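Local atomic coordinates of outer membrane protein YopM (Yersinia pestis, PDB entry 1JL5), a protein that is a secreted leucine-rich repeat effector that probably alters host cell physiology and so promotes bacterial survival in host tissues. Residues A[144-149]-A[166-171]; A[158-163]-A[181-186]; A[199-204]-A[219-224]. One frame throughout, in Å; residues are numbered along the deposited sequence.

Interaction 1 (A[144-149]-A[166-171]); sequences EKLPEL and KKLPDL
Glu144 and Lys166 open two irregular, extended runs of chain that travel in nearly the same direction, 9° apart, and are tied together through water with no direct hydrogen bond between them. Glu144 O stops 3.9 Å from Lys166 N, too far for a direct bond. Water 1 fills in, donating to the carbonyl and accepting from the N-H; it also donates to Lys167 O over a longer gap. The carboxylate of Glu144 forms a salt bridge with Lys124. At Leu146 a second bridge follows: water 2 accepts from Leu146 N and donates to Lys167 O. The leucine side chain works inward. Its chi1 of -74° sets CG anti to the carbonyl carbon; the side chain lies beside that of Leu168, and CD1 meets Leu168 CD2 at 3.6 Å, while Leu146 CB rests 3.5 Å from Pro169 CD. Pro169 carries much of the contact, since its ring pushes against the opposite backbone: Pro169 CG lies 3.3 Å from Leu146 O and 3.4 Å from Pro147 O. Glu148 adds its CA against Pro169 CB and sends OE2 off to Gln150 NE2. Leu149 closes the run. Water 3 accepts from Leu149 N and donates to Asp170 O, and Leu149 CB sits 3.7 Å from that same oxygen. Farther out, Leu149 CD1 reaches Pro169 CD at 3.8 Å and Leu171 CD2 at 4.0 Å, the two leucines running alongside each other in the same sense. A repeated Leu-Pro-acidic-Leu run, with leucines turned into the core, a proline, Pro169, wedged between turns and waters linking the backbones, suits the short, helix-free outer side of this leucine-rich repeat solenoid, here where repeats 4 and 5 stack.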
loop_
_atom_site.group_PDB
_atom_site.type_symbol
_atom_site.label_atom_id
_atom_site.label_comp_id
_atom_site.label_asym_id
_atom_site.label_seq_id
_atom_site.Cartn_x
_atom_site.Cartn_y
_atom_site.Cartn_z
ATOM N N GLU A 144 -20.780 -16.911 21.958
ATOM C CA GLU A 144 -19.894 -16.926 23.111
ATOM C C GLU A 144 -19.603 -18.377 23.411
ATOM O O GLU A 144 -18.561 -18.723 23.957
ATOM C CB GLU A 144 -20.589 -16.281 24.304
ATOM C CG GLU A 144 -21.355 -15.030 23.937
ATOM C CD GLU A 144 -20.811 -13.800 24.612
ATOM O OE1 GLU A 144 -19.586 -13.567 24.523
ATOM O OE2 GLU A 144 -21.610 -13.065 25.227
ATOM N N LYS A 145 -20.552 -19.225 23.042
ATOM C CA LYS A 145 -20.426 -20.649 23.249
ATOM C C LYS A 145 -21.310 -21.339 22.236
ATOM O O LYS A 145 -22.198 -20.728 21.653
ATOM C CB LYS A 145 -20.848 -21.028 24.674
ATOM C CG LYS A 145 -22.240 -20.563 25.065
ATOM C CD LYS A 145 -22.499 -20.793 26.553
ATOM C CE LYS A 145 -23.830 -20.187 26.988
ATOM N NZ LYS A 145 -24.086 -20.339 28.454
ATOM N N LEU A 146 -21.043 -22.612 22.005
ATOM C CA LEU A 146 -21.828 -23.381 21.065
ATOM C C LEU A 146 -22.625 -24.403 21.845
ATOM O O LEU A 146 -22.233 -24.800 22.938
ATOM C CB LEU A 146 -20.917 -24.113 20.083
ATOM C CG LEU A 146 -20.232 -23.298 18.989
ATOM C CD1 LEU A 146 -19.266 -24.199 18.232
ATOM C CD2 LEU A 146 -21.274 -22.719 18.047
ATOM N N PRO A 147 -23.772 -24.821 21.310
ATOM C CA PRO A 147 -24.542 -25.823 22.047
ATOM C C PRO A 147 -23.762 -27.117 21.866
ATOM O O PRO A 147 -22.846 -27.176 21.041
ATOM C CB PRO A 147 -25.871 -25.842 21.303
ATOM C CG PRO A 147 -25.460 -25.557 19.894
ATOM C CD PRO A 147 -24.464 -24.428 20.072
ATOM N N GLU A 148 -24.101 -28.143 22.633
ATOM C CA GLU A 148 -23.415 -29.418 22.503
ATOM C C GLU A 148 -23.434 -29.806 21.029
ATOM O O GLU A 148 -24.430 -29.601 20.342
ATOM C CB GLU A 148 -24.118 -30.480 23.345
ATOM C CG GLU A 148 -23.553 -31.875 23.177
ATOM C CD GLU A 148 -24.197 -32.868 24.120
ATOM O OE1 GLU A 148 -25.440 -33.004 24.082
ATOM O OE2 GLU A 148 -23.460 -33.511 24.899
ATOM N N LEU A 149 -22.331 -30.361 20.544
ATOM C CA LEU A 149 -22.227 -30.743 19.142
ATOM C C LEU A 149 -21.971 -32.227 18.949
ATOM O O LEU A 149 -22.325 -32.795 17.920
ATOM C CB LEU A 149 -21.078 -29.976 18.481
ATOM C CG LEU A 149 -21.042 -28.454 18.616
ATOM C CD1 LEU A 149 -19.720 -27.929 18.068
ATOM C CD2 LEU A 149 -22.217 -27.847 17.879
ATOM N N LYS A 166 -14.760 -19.319 23.358
ATOM C CA LYS A 166 -13.599 -19.484 24.222
ATOM C C LYS A 166 -13.275 -20.967 24.182
ATOM O O LYS A 166 -12.138 -21.381 24.403
ATOM C CB LYS A 166 -13.929 -19.069 25.655
ATOM C CG LYS A 166 -14.305 -17.601 25.811
ATOM C CD LYS A 166 -13.087 -16.685 25.809
ATOM C CE LYS A 166 -12.235 -16.882 27.061
ATOM N NZ LYS A 166 -11.096 -15.916 27.132
ATOM N N LYS A 167 -14.294 -21.765 23.891
ATOM C CA LYS A 167 -14.137 -23.204 23.814
ATOM C C LYS A 167 -15.122 -23.789 22.824
ATOM O O LYS A 167 -16.161 -23.199 22.542
ATOM C CB LYS A 167 -14.381 -23.840 25.192
ATOM C CG LYS A 167 -13.437 -23.340 26.269
ATOM C CD LYS A 167 -13.636 -24.062 27.596
ATOM C CE LYS A 167 -12.566 -23.637 28.597
ATOM N NZ LYS A 167 -12.627 -24.398 29.874
ATOM N N LEU A 168 -14.766 -24.937 22.268
ATOM C CA LEU A 168 -15.635 -25.631 21.338
ATOM C C LEU A 168 -16.122 -26.859 22.067
ATOM O O LEU A 168 -15.348 -27.531 22.743
ATOM C CB LEU A 168 -14.879 -26.079 20.091
ATOM C CG LEU A 168 -14.471 -25.016 19.082
ATOM C CD1 LEU A 168 -13.811 -25.700 17.895
ATOM C CD2 LEU A 168 -15.703 -24.226 18.637
ATOM N N PRO A 169 -17.419 -27.158 21.972
ATOM C CA PRO A 169 -17.906 -28.353 22.663
ATOM C C PRO A 169 -17.225 -29.535 21.977
ATOM O O PRO A 169 -16.671 -29.380 20.885
ATOM C CB PRO A 169 -19.406 -28.320 22.387
ATOM C CG PRO A 169 -19.689 -26.853 22.230
ATOM C CD PRO A 169 -18.531 -26.392 21.389
ATOM N N ASP A 170 -17.244 -30.705 22.598
ATOM C CA ASP A 170 -16.623 -31.848 21.953
ATOM C C ASP A 170 -17.311 -32.023 20.614
ATOM O O ASP A 170 -18.502 -31.751 20.475
ATOM C CB ASP A 170 -16.756 -33.100 22.814
ATOM C CG ASP A 170 -15.925 -33.014 24.070
ATOM O OD1 ASP A 170 -14.878 -32.332 24.035
ATOM O OD2 ASP A 170 -16.309 -33.627 25.083
ATOM N N LEU A 171 -16.555 -32.466 19.623
ATOM C CA LEU A 171 -17.096 -32.610 18.289
ATOM C C LEU A 171 -17.764 -33.943 18.011
ATOM O O LEU A 171 -17.395 -34.972 18.576
ATOM C CB LEU A 171 -15.987 -32.350 17.276
ATOM C CG LEU A 171 -15.313 -31.002 17.547
ATOM C CD1 LEU A 171 -14.093 -30.846 16.658
ATOM C CD2 LEU A 171 -16.321 -29.874 17.320
HETATM O O HOH W 1 -17.078 -20.671 24.404
HETATM O O HOH W 2 -18.756 -23.540 23.016
HETATM O O HOH W 3 -20.470 -31.351 22.004
#

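Interaction 2 (A[158-163]-A[181-186]); sequences IDVDNN and GNNQLE. With CA (calcium ion), chain D.
Asn162 and Asn182 are neighbours in successive turns, their side chains extending in a common direction with the amide planes 66° apart. Asn162 CB lies 3.8 Å from Asn182 OD1, and CG, anti to the backbone N (chi1 -153°), passes 3.2 Å from the same Asn182 oxygen. At the tip the two branches part. Asn162 OD1 binds the calcium ion at 2.4 Å. Asn162 ND2 lies 2.9 Å from Asn182 OD1 at an angle too poor for a hydrogen bond, and gives a weak one to water 4, which in turn donates to Asn182 OD1. Waters 6 and 8 also bind the metal, with water 7 a more distant ligand, and water 6 sits between Asn163 O and Asn182 O.

Away from the metal the turns are joined by backbone and amide bonds. Asn162 N donates to Gly181 O at 2.7 Å, and Asn163 N to Asn182 O at 3.1 Å along a more bent path. Buried Val160 O is gripped by two amides from opposite faces of its carbonyl plane: Asn183 ND2 at 2.8 Å, almost straight, and Asn163 ND2 at 2.7 Å. Because Asn163 ND2 also bonds Val138 O and Asn183 ND2 bonds Ala180 O, an asparagine ladder results, as in other leucine-rich repeats. It runs just past the C-terminal ends of parallel strands 157-159 and 177-179, with strand 135-137 on the far side of 157-159.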
loop_
_atom_site.group_PDB
_atom_site.type_symbol
_atom_site.label_atom_id
_atom_site.label_comp_id
_atom_site.label_asym_id
_atom_site.label_seq_id
_atom_site.Cartn_x
_atom_site.Cartn_y
_atom_site.Cartn_z
ATOM N N ILE A 158 -19.037 -27.717 10.575
ATOM C CA ILE A 158 -19.264 -26.746 11.624
ATOM C C ILE A 158 -18.395 -25.559 11.265
ATOM O O ILE A 158 -17.168 -25.660 11.227
ATOM C CB ILE A 158 -18.824 -27.235 13.026
ATOM C CG1 ILE A 158 -19.842 -28.216 13.608
ATOM C CG2 ILE A 158 -18.698 -26.042 13.969
ATOM C CD1 ILE A 158 -20.045 -29.436 12.778
ATOM N N ASP A 159 -19.036 -24.441 10.970
ATOM C CA ASP A 159 -18.306 -23.236 10.659
ATOM C C ASP A 159 -18.723 -22.220 11.699
ATOM O O ASP A 159 -19.779 -21.605 11.587
ATOM C CB ASP A 159 -18.660 -22.717 9.271
ATOM C CG ASP A 159 -17.871 -21.481 8.907
ATOM O OD1 ASP A 159 -17.120 -20.978 9.774
ATOM O OD2 ASP A 159 -17.996 -21.014 7.761
ATOM N N VAL A 160 -17.903 -22.079 12.729
ATOM C CA VAL A 160 -18.169 -21.123 13.787
ATOM C C VAL A 160 -17.044 -20.104 13.755
ATOM O O VAL A 160 -16.748 -19.444 14.747
ATOM C CB VAL A 160 -18.206 -21.801 15.152
ATOM C CG1 VAL A 160 -19.350 -22.802 15.190
ATOM C CG2 VAL A 160 -16.880 -22.487 15.424
ATOM N N ASP A 161 -16.411 -19.998 12.594
ATOM C CA ASP A 161 -15.327 -19.059 12.410
ATOM C C ASP A 161 -15.800 -17.657 12.752
ATOM O O ASP A 161 -16.963 -17.317 12.565
ATOM C CB ASP A 161 -14.831 -19.101 10.964
ATOM C CG ASP A 161 -13.868 -17.973 10.645
ATOM O OD1 ASP A 161 -14.328 -16.818 10.512
ATOM O OD2 ASP A 161 -12.650 -18.236 10.535
ATOM N N ASN A 162 -14.888 -16.858 13.280
ATOM C CA ASN A 162 -15.179 -15.484 13.630
ATOM C C ASN A 162 -16.364 -15.337 14.576
ATOM O O ASN A 162 -17.433 -14.849 14.210
ATOM C CB ASN A 162 -15.424 -14.673 12.362
ATOM C CG ASN A 162 -15.083 -13.216 12.542
ATOM O OD1 ASN A 162 -15.405 -12.614 13.566
ATOM N ND2 ASN A 162 -14.429 -12.632 11.543
ATOM N N ASN A 163 -16.157 -15.776 15.802
ATOM C CA ASN A 163 -17.164 -15.673 16.830
ATOM C C ASN A 163 -16.403 -15.347 18.089
ATOM O O ASN A 163 -15.262 -14.908 18.020
ATOM C CB ASN A 163 -17.928 -16.988 16.963
ATOM C CG ASN A 163 -19.084 -17.066 16.005
ATOM O OD1 ASN A 163 -20.087 -16.386 16.194
ATOM N ND2 ASN A 163 -18.947 -17.868 14.957
ATOM N N GLY A 181 -11.933 -20.830 13.362
ATOM C CA GLY A 181 -10.907 -19.816 13.356
ATOM C C GLY A 181 -11.457 -18.487 13.817
ATOM O O GLY A 181 -12.667 -18.264 13.826
ATOM N N ASN A 182 -10.551 -17.601 14.207
ATOM C CA ASN A 182 -10.908 -16.274 14.662
ATOM C C ASN A 182 -11.926 -16.322 15.781
ATOM O O ASN A 182 -13.024 -15.769 15.693
ATOM C CB ASN A 182 -11.441 -15.434 13.506
ATOM C CG ASN A 182 -11.366 -13.945 13.794
ATOM O OD1 ASN A 182 -11.979 -13.133 13.098
ATOM N ND2 ASN A 182 -10.602 -13.578 14.821
ATOM N N ASN A 183 -11.551 -17.022 16.834
ATOM C CA ASN A 183 -12.373 -17.126 18.012
ATOM C C ASN A 183 -11.406 -16.861 19.140
ATOM O O ASN A 183 -10.370 -16.238 18.922
ATOM C CB ASN A 183 -13.000 -18.515 18.108
ATOM C CG ASN A 183 -14.334 -18.584 17.397
ATOM O OD1 ASN A 183 -15.322 -18.047 17.884
ATOM N ND2 ASN A 183 -14.363 -19.215 16.232
ATOM N N GLN A 184 -11.723 -17.324 20.337
ATOM C CA GLN A 184 -10.840 -17.096 21.468
ATOM C C GLN A 184 -10.548 -18.444 22.088
ATOM O O GLN A 184 -10.392 -18.577 23.300
ATOM C CB GLN A 184 -11.525 -16.160 22.457
ATOM C CG GLN A 184 -11.965 -14.862 21.798
ATOM C CD GLN A 184 -13.010 -14.107 22.595
ATOM O OE1 GLN A 184 -13.501 -13.064 22.160
ATOM N NE2 GLN A 184 -13.357 -14.628 23.767
ATOM N N LEU A 185 -10.476 -19.449 21.229
ATOM C CA LEU A 185 -10.208 -20.798 21.675
ATOM C C LEU A 185 -8.798 -20.890 22.222
ATOM O O LEU A 185 -7.837 -20.466 21.583
ATOM C CB LEU A 185 -10.375 -21.778 20.516
ATOM C CG LEU A 185 -11.738 -21.745 19.821
ATOM C CD1 LEU A 185 -11.743 -22.743 18.672
ATOM C CD2 LEU A 185 -12.841 -22.064 20.828
ATOM N N GLU A 186 -8.684 -21.432 23.423
ATOM C CA GLU A 186 -7.388 -21.607 24.039
ATOM C C GLU A 186 -7.030 -23.067 23.837
ATOM O O GLU A 186 -5.881 -23.468 23.968
ATOM C CB GLU A 186 -7.465 -21.253 25.517
ATOM C CG GLU A 186 -7.779 -19.789 25.742
ATOM C CD GLU A 186 -7.870 -19.435 27.203
ATOM O OE1 GLU A 186 -6.867 -19.630 27.923
ATOM O OE2 GLU A 186 -8.946 -18.961 27.629
HETATM CA CA CA D . -14.057 -11.234 15.065
HETATM O O HOH W 4 -12.309 -11.041 11.513
HETATM O O HOH W 5 -12.924 -13.729 19.179
HETATM O O HOH W 6 -14.001 -13.261 16.291
HETATM O O HOH W 7 -13.450 -8.955 13.464
HETATM O O HOH W 8 -16.347 -10.254 15.244
#

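Interaction 3 (A[199-204]-A[219-224]); sequences AIYADN and SIVAGN
Val221 lies against Tyr201 on one face of two parallel strands, and it loses more surface to this contact than any other residue here. Its side chain and the tyrosine ring cross obliquely: Val221 CG2 comes within 3.4 Å of Tyr201 CE2, and Val221 CB within 3.5 Å of Tyr201 CD2. The other methyl, CG1, is anti to the backbone N (chi1 175°) and runs beside Asp203, 3.7 Å from OD1. The backbone of Val221 turns both its N-H and its carbonyl to strand 199-201: Val221 N donates to Ile200 O at 2.7 Å, and Val221 O accepts from Ala202 N at 2.6 Å, both bonds close to linear.

Ile200 turns to the opposite, buried face, where its CB packs 4.1 Å from Ile220 CG1. Ile200 N donates to Ser219 O at 2.8 Å, so one residue of strand 199-201 bonds two of strand 219-221, the regular parallel pattern. Ser219 shares the face of Tyr201 and Val221; its carbonyl also takes a CA-H contact from Ala199, and its CB faces the Ala199 methyl. Past the strand ends, Asn204 ND2 donates to Asp203 OD2 at 2.7 Å, while Asn204 OD1 lies over Asn224 CB.

Short parallel strands like these, one per repeat, form the beta array of a leucine-rich repeat solenoid. Strand 177-179 continues the pairing beyond 199-201, where Phe177 meets the Tyr201 ring. On the other flank comes strand 241-243, with Tyr243 touching Val221, Ile242 touching Ile220 and Thr241 touching Ser219.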
loop_
_atom_site.group_PDB
_atom_site.type_symbol
_atom_site.label_atom_id
_atom_site.label_comp_id
_atom_site.label_asym_id
_atom_site.label_seq_id
_atom_site.Cartn_x
_atom_site.Cartn_y
_atom_site.Cartn_z
ATOM N N ALA A 199 -10.947 -31.425 7.638
ATOM C CA ALA A 199 -10.479 -30.051 7.635
ATOM C C ALA A 199 -10.755 -29.341 8.938
ATOM O O ALA A 199 -11.872 -29.351 9.451
ATOM C CB ALA A 199 -11.113 -29.284 6.482
ATOM N N ILE A 200 -9.713 -28.725 9.473
ATOM C CA ILE A 200 -9.828 -27.980 10.705
ATOM C C ILE A 200 -9.283 -26.590 10.476
ATOM O O ILE A 200 -8.146 -26.418 10.036
ATOM C CB ILE A 200 -8.993 -28.584 11.846
ATOM C CG1 ILE A 200 -9.469 -29.997 12.169
ATOM C CG2 ILE A 200 -9.083 -27.684 13.078
ATOM C CD1 ILE A 200 -8.567 -30.702 13.157
ATOM N N TYR A 201 -10.111 -25.599 10.753
ATOM C CA TYR A 201 -9.692 -24.219 10.651
ATOM C C TYR A 201 -9.846 -23.761 12.079
ATOM O O TYR A 201 -10.949 -23.745 12.623
ATOM C CB TYR A 201 -10.601 -23.426 9.717
ATOM C CG TYR A 201 -10.470 -23.854 8.282
ATOM C CD1 TYR A 201 -11.064 -25.030 7.830
ATOM C CD2 TYR A 201 -9.722 -23.104 7.379
ATOM C CE1 TYR A 201 -10.913 -25.450 6.515
ATOM C CE2 TYR A 201 -9.565 -23.517 6.060
ATOM C CZ TYR A 201 -10.165 -24.691 5.638
ATOM O OH TYR A 201 -10.020 -25.108 4.338
ATOM N N ALA A 202 -8.722 -23.443 12.703
ATOM C CA ALA A 202 -8.724 -23.002 14.081
ATOM C C ALA A 202 -7.708 -21.881 14.183
ATOM O O ALA A 202 -7.189 -21.584 15.249
ATOM C CB ALA A 202 -8.347 -24.153 14.997
ATOM N N ASP A 203 -7.418 -21.272 13.046
ATOM C CA ASP A 203 -6.482 -20.167 13.005
ATOM C C ASP A 203 -7.077 -19.023 13.804
ATOM O O ASP A 203 -8.272 -19.017 14.110
ATOM C CB ASP A 203 -6.287 -19.700 11.572
ATOM C CG ASP A 203 -7.599 -19.345 10.909
ATOM O OD1 ASP A 203 -8.428 -20.260 10.718
ATOM O OD2 ASP A 203 -7.810 -18.158 10.598
ATOM N N ASN A 204 -6.241 -18.052 14.137
ATOM C CA ASN A 204 -6.702 -16.887 14.862
ATOM C C ASN A 204 -7.482 -17.220 16.111
ATOM O O ASN A 204 -8.624 -16.812 16.287
ATOM C CB ASN A 204 -7.539 -16.027 13.933
ATOM C CG ASN A 204 -6.702 -15.379 12.872
ATOM O OD1 ASN A 204 -6.014 -14.401 13.139
ATOM N ND2 ASN A 204 -6.729 -15.934 11.664
ATOM N N SER A 219 -6.588 -31.286 6.095
ATOM C CA SER A 219 -6.182 -29.910 6.189
ATOM C C SER A 219 -6.371 -29.327 7.567
ATOM O O SER A 219 -7.378 -29.568 8.237
ATOM C CB SER A 219 -6.975 -29.086 5.176
ATOM O OG SER A 219 -6.556 -27.740 5.190
ATOM N N ILE A 220 -5.374 -28.572 8.001
ATOM C CA ILE A 220 -5.459 -27.903 9.272
ATOM C C ILE A 220 -4.881 -26.518 9.083
ATOM O O ILE A 220 -3.739 -26.341 8.640
ATOM C CB ILE A 220 -4.718 -28.641 10.410
ATOM C CG1 ILE A 220 -4.969 -27.895 11.729
ATOM C CG2 ILE A 220 -3.232 -28.749 10.110
ATOM C CD1 ILE A 220 -4.648 -28.684 12.957
ATOM N N VAL A 221 -5.722 -25.537 9.372
ATOM C CA VAL A 221 -5.368 -24.142 9.274
ATOM C C VAL A 221 -5.462 -23.675 10.711
ATOM O O VAL A 221 -6.544 -23.622 11.290
ATOM C CB VAL A 221 -6.367 -23.400 8.382
ATOM C CG1 VAL A 221 -6.079 -21.909 8.383
ATOM C CG2 VAL A 221 -6.279 -23.952 6.969
ATOM N N ALA A 222 -4.314 -23.380 11.298
ATOM C CA ALA A 222 -4.275 -22.966 12.688
ATOM C C ALA A 222 -3.263 -21.860 12.843
ATOM O O ALA A 222 -2.595 -21.743 13.870
ATOM C CB ALA A 222 -3.903 -24.152 13.569
ATOM N N GLY A 223 -3.145 -21.051 11.801
ATOM C CA GLY A 223 -2.222 -19.947 11.854
ATOM C C GLY A 223 -2.747 -18.940 12.849
ATOM O O GLY A 223 -3.919 -18.974 13.241
ATOM N N ASN A 224 -1.872 -18.046 13.281
ATOM C CA ASN A 224 -2.263 -17.012 14.213
ATOM C C ASN A 224 -2.859 -17.491 15.500
ATOM O O ASN A 224 -3.883 -16.999 15.964
ATOM C CB ASN A 224 -3.213 -16.039 13.548
ATOM C CG ASN A 224 -2.491 -14.883 12.964
ATOM O OD1 ASN A 224 -1.812 -14.155 13.682
ATOM N ND2 ASN A 224 -2.606 -14.704 11.654
#

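In the fold
The three contacts sample three seams between stacked repeats of one solenoid: interaction 1 joins repeats 4 and 5, interaction 2 joins repeats 5 and 6, and interaction 3 joins repeats 7 and 8. Their segments alternate along the chain in interactions 1 and 2, whose centres lie 10 Å apart and which touch where Leu146 meets Val160 and Lys167 meets Leu185. Interaction 3 follows later in sequence, 10 Å from interaction 2 and about 17 Å from interaction 1, centre to centre. Interactions 2 and 3 reach the same parallel strand array, with probable backbone bonds from Asn182 and Asn183 to Asp203 and Asn204. Strand pairing, asparagine turns and outer loops thus each carry the stacking from repeat to repeat.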